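3-oxoacyl-[acyl-carrier-protein] synthase, mitochondrial (Arabidopsis thaliana, PDB 2IX4) catalyses the condensation steps of mitochondrial fatty acid synthesis, adding two carbons from malonyl-ACP to a growing acyl chain. Local coordinates at residues V3-L8 with G253-E258. Numbering follows the deposited sequence.
Sequences VVVTGL and GVIVLE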
ATOM      1  N   VAL A   3       4.217   0.726  22.881  1.00 21.84           N
ATOM      2  CA  VAL A   3       5.152   0.686  21.757  1.00 21.47           C
ATOM      3  C   VAL A   3       6.141   1.844  21.851  1.00 21.40           C
ATOM      4  O   VAL A   3       5.744   3.008  21.935  1.00 21.37           O
ATOM      5  CB  VAL A   3       4.406   0.717  20.394  1.00 21.56           C
ATOM      6  CG1 VAL A   3       5.388   0.625  19.229  1.00 20.67           C
ATOM      7  CG2 VAL A   3       3.378  -0.417  20.318  1.00 21.22           C
ATOM      8  N   VAL A   4       7.428   1.512  21.847  1.00 21.25           N
ATOM      9  CA  VAL A   4       8.482   2.520  21.938  1.00 21.28           C
ATOM     10  C   VAL A   4       9.405   2.502  20.716  1.00 21.20           C
ATOM     11  O   VAL A   4       9.429   1.531  19.955  1.00 21.32           O
ATOM     12  CB  VAL A   4       9.321   2.398  23.247  1.00 21.27           C
ATOM     13  CG1 VAL A   4       8.454   2.632  24.475  1.00 21.32           C
ATOM     14  CG2 VAL A   4      10.049   1.058  23.326  1.00 21.17           C
ATOM     15  N   VAL A   5      10.154   3.586  20.541  1.00 20.93           N
ATOM     16  CA  VAL A   5      11.076   3.733  19.424  1.00 20.55           C
ATOM     17  C   VAL A   5      12.492   3.525  19.946  1.00 20.39           C
ATOM     18  O   VAL A   5      12.924   4.222  20.866  1.00 20.35           O
ATOM     19  CB  VAL A   5      10.951   5.128  18.773  1.00 20.50           C
ATOM     20  CG1 VAL A   5      11.903   5.256  17.592  1.00 20.38           C
ATOM     21  CG2 VAL A   5       9.514   5.386  18.327  1.00 20.59           C
ATOM     22  N   THR A   6      13.205   2.564  19.359  1.00 20.14           N
ATOM     23  CA  THR A   6      14.543   2.201  19.828  1.00 19.86           C
ATOM     24  C   THR A   6      15.640   2.402  18.781  1.00 19.74           C
ATOM     25  O   THR A   6      16.822   2.244  19.081  1.00 19.54           O
ATOM     26  CB  THR A   6      14.590   0.739  20.347  1.00 19.91           C
ATOM     27  OG1 THR A   6      14.048  -0.145  19.358  1.00 19.90           O
ATOM     28  CG2 THR A   6      13.798   0.595  21.635  1.00 20.19           C
ATOM     29  N   GLY A   7      15.251   2.755  17.559  1.00 19.64           N
ATOM     30  CA  GLY A   7      16.217   2.985  16.489  1.00 19.41           C
ATOM     31  C   GLY A   7      15.700   3.949  15.445  1.00 19.49           C
ATOM     32  O   GLY A   7      14.527   3.899  15.081  1.00 19.20           O
ATOM     33  N   LEU A   8      16.581   4.830  14.974  1.00 19.65           N
ATOM     34  CA  LEU A   8      16.238   5.805  13.938  1.00 19.72           C
ATOM     35  C   LEU A   8      17.194   5.686  12.753  1.00 20.05           C
ATOM     36  O   LEU A   8      18.398   5.482  12.931  1.00 19.75           O
ATOM     37  CB  LEU A   8      16.276   7.234  14.497  1.00 19.74           C
ATOM     38  CG  LEU A   8      15.451   7.627  15.732  1.00 19.29           C
ATOM     39  CD1 LEU A   8      15.784   9.047  16.153  1.00 18.97           C
ATOM     40  CD2 LEU A   8      13.960   7.497  15.490  1.00 18.97           C
ATOM     41  N   GLY A 253      12.734   7.327   5.500  1.00 21.23           N
ATOM     42  CA  GLY A 253      12.805   7.359   6.951  1.00 20.95           C
ATOM     43  C   GLY A 253      12.360   6.009   7.472  1.00 20.74           C
ATOM     44  O   GLY A 253      11.317   5.492   7.070  1.00 20.75           O
ATOM     45  N   VAL A 254      13.166   5.423   8.345  1.00 20.39           N
ATOM     46  CA  VAL A 254      12.847   4.129   8.928  1.00 20.34           C
ATOM     47  C   VAL A 254      13.121   4.164  10.430  1.00 20.39           C
ATOM     48  O   VAL A 254      14.171   4.644  10.871  1.00 20.31           O
ATOM     49  CB  VAL A 254      13.644   2.976   8.248  1.00 20.51           C
ATOM     50  CG1 VAL A 254      13.459   1.668   8.998  1.00 20.15           C
ATOM     51  CG2 VAL A 254      13.225   2.809   6.784  1.00 20.06           C
ATOM     52  N   ILE A 255      12.160   3.672  11.207  1.00 20.29           N
ATOM     53  CA  ILE A 255      12.338   3.534  12.653  1.00 20.33           C
ATOM     54  C   ILE A 255      12.180   2.089  13.104  1.00 20.28           C
ATOM     55  O   ILE A 255      11.537   1.280  12.425  1.00 20.13           O
ATOM     56  CB  ILE A 255      11.368   4.443  13.466  1.00 20.17           C
ATOM     57  CG1 ILE A 255       9.903   4.069  13.205  1.00 20.58           C
ATOM     58  CG2 ILE A 255      11.629   5.908  13.156  1.00 20.17           C
ATOM     59  CD1 ILE A 255       8.900   4.857  14.034  1.00 19.67           C
ATOM     60  N   VAL A 256      12.784   1.770  14.245  1.00 20.39           N
ATOM     61  CA  VAL A 256      12.555   0.493  14.901  1.00 20.42           C
ATOM     62  C   VAL A 256      11.551   0.725  16.024  1.00 20.82           C
ATOM     63  O   VAL A 256      11.827   1.448  16.984  1.00 20.96           O
ATOM     64  CB  VAL A 256      13.858  -0.137  15.449  1.00 20.47           C
ATOM     65  CG1 VAL A 256      13.557  -1.424  16.211  1.00 20.17           C
ATOM     66  CG2 VAL A 256      14.832  -0.417  14.314  1.00 20.30           C
ATOM     67  N   LEU A 257      10.370   0.141  15.863  1.00 20.89           N
ATOM     68  CA  LEU A 257       9.355   0.131  16.898  1.00 21.19           C
ATOM     69  C   LEU A 257       9.451  -1.191  17.640  1.00 21.41           C
ATOM     70  O   LEU A 257       9.714  -2.228  17.029  1.00 21.49           O
ATOM     71  CB  LEU A 257       7.968   0.257  16.276  1.00 21.03           C
ATOM     72  CG  LEU A 257       7.588   1.555  15.565  1.00 21.36           C
ATOM     73  CD1 LEU A 257       6.439   1.296  14.613  1.00 21.50           C
ATOM     74  CD2 LEU A 257       7.227   2.641  16.579  1.00 21.44           C
ATOM     75  N   GLU A 258       9.259  -1.158  18.954  1.00 21.80           N
ATOM     76  CA  GLU A 258       9.175  -2.396  19.719  1.00 22.19           C
ATOM     77  C   GLU A 258       8.375  -2.272  21.003  1.00 22.24           C
ATOM     78  O   GLU A 258       8.250  -1.189  21.577  1.00 22.21           O
ATOM     79  CB  GLU A 258      10.558  -3.032  19.962  1.00 22.51           C
ATOM     80  CG  GLU A 258      11.474  -2.343  20.928  1.00 23.32           C
ATOM     81  CD  GLU A 258      12.816  -3.064  21.054  1.00 24.64           C
ATOM     82  OE1 GLU A 258      12.887  -4.131  21.704  1.00 25.82           O
ATOM     83  OE2 GLU A 258      13.813  -2.558  20.503  1.00 25.25           O
TER
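The carboxylate of E258 meets T6. T6 OG1 lies near the carboxylate plane at one edge and donates to the anti lone pair of E258 OE2 at 2.7 Å. T6 CG2 lies obliquely over one carboxylate face, 3.4 Å from E258 OE2. V256 CG1 lies on the other side of the carboxylate plane, beside T6 OG1 at 3.4 Å. T6 chi1, 52°, sets OG1 between the backbone N and the carbonyl carbon, facing E258. R266 forms a salt bridge with OE2, and H262 a hydrogen bond with OE1. An alanine at E258 would probably leave T6 OG1 and R266 without this shared acceptor. V4 and E258, an antiparallel pair, exchange two backbone bonds. T6 N bonds to V256 O (3.0 Å), and V256 N to G7 O (2.9 Å). T6 and G7 stand opposite the single residue V256, a beta bulge. The buried G7 N has no partner. On the opposite face, V3 CG1 and V5 CG2 flank L257 CD2, and L8 CD2 packs on I255 CG2 at 3.7 Å. That face rests on helices 181-195 and 364-378, consistent with the buried helical layer of the thiolase fold. Strand 272-281 pairs with strand 3-12, and strand 200-207 with strand 251-259.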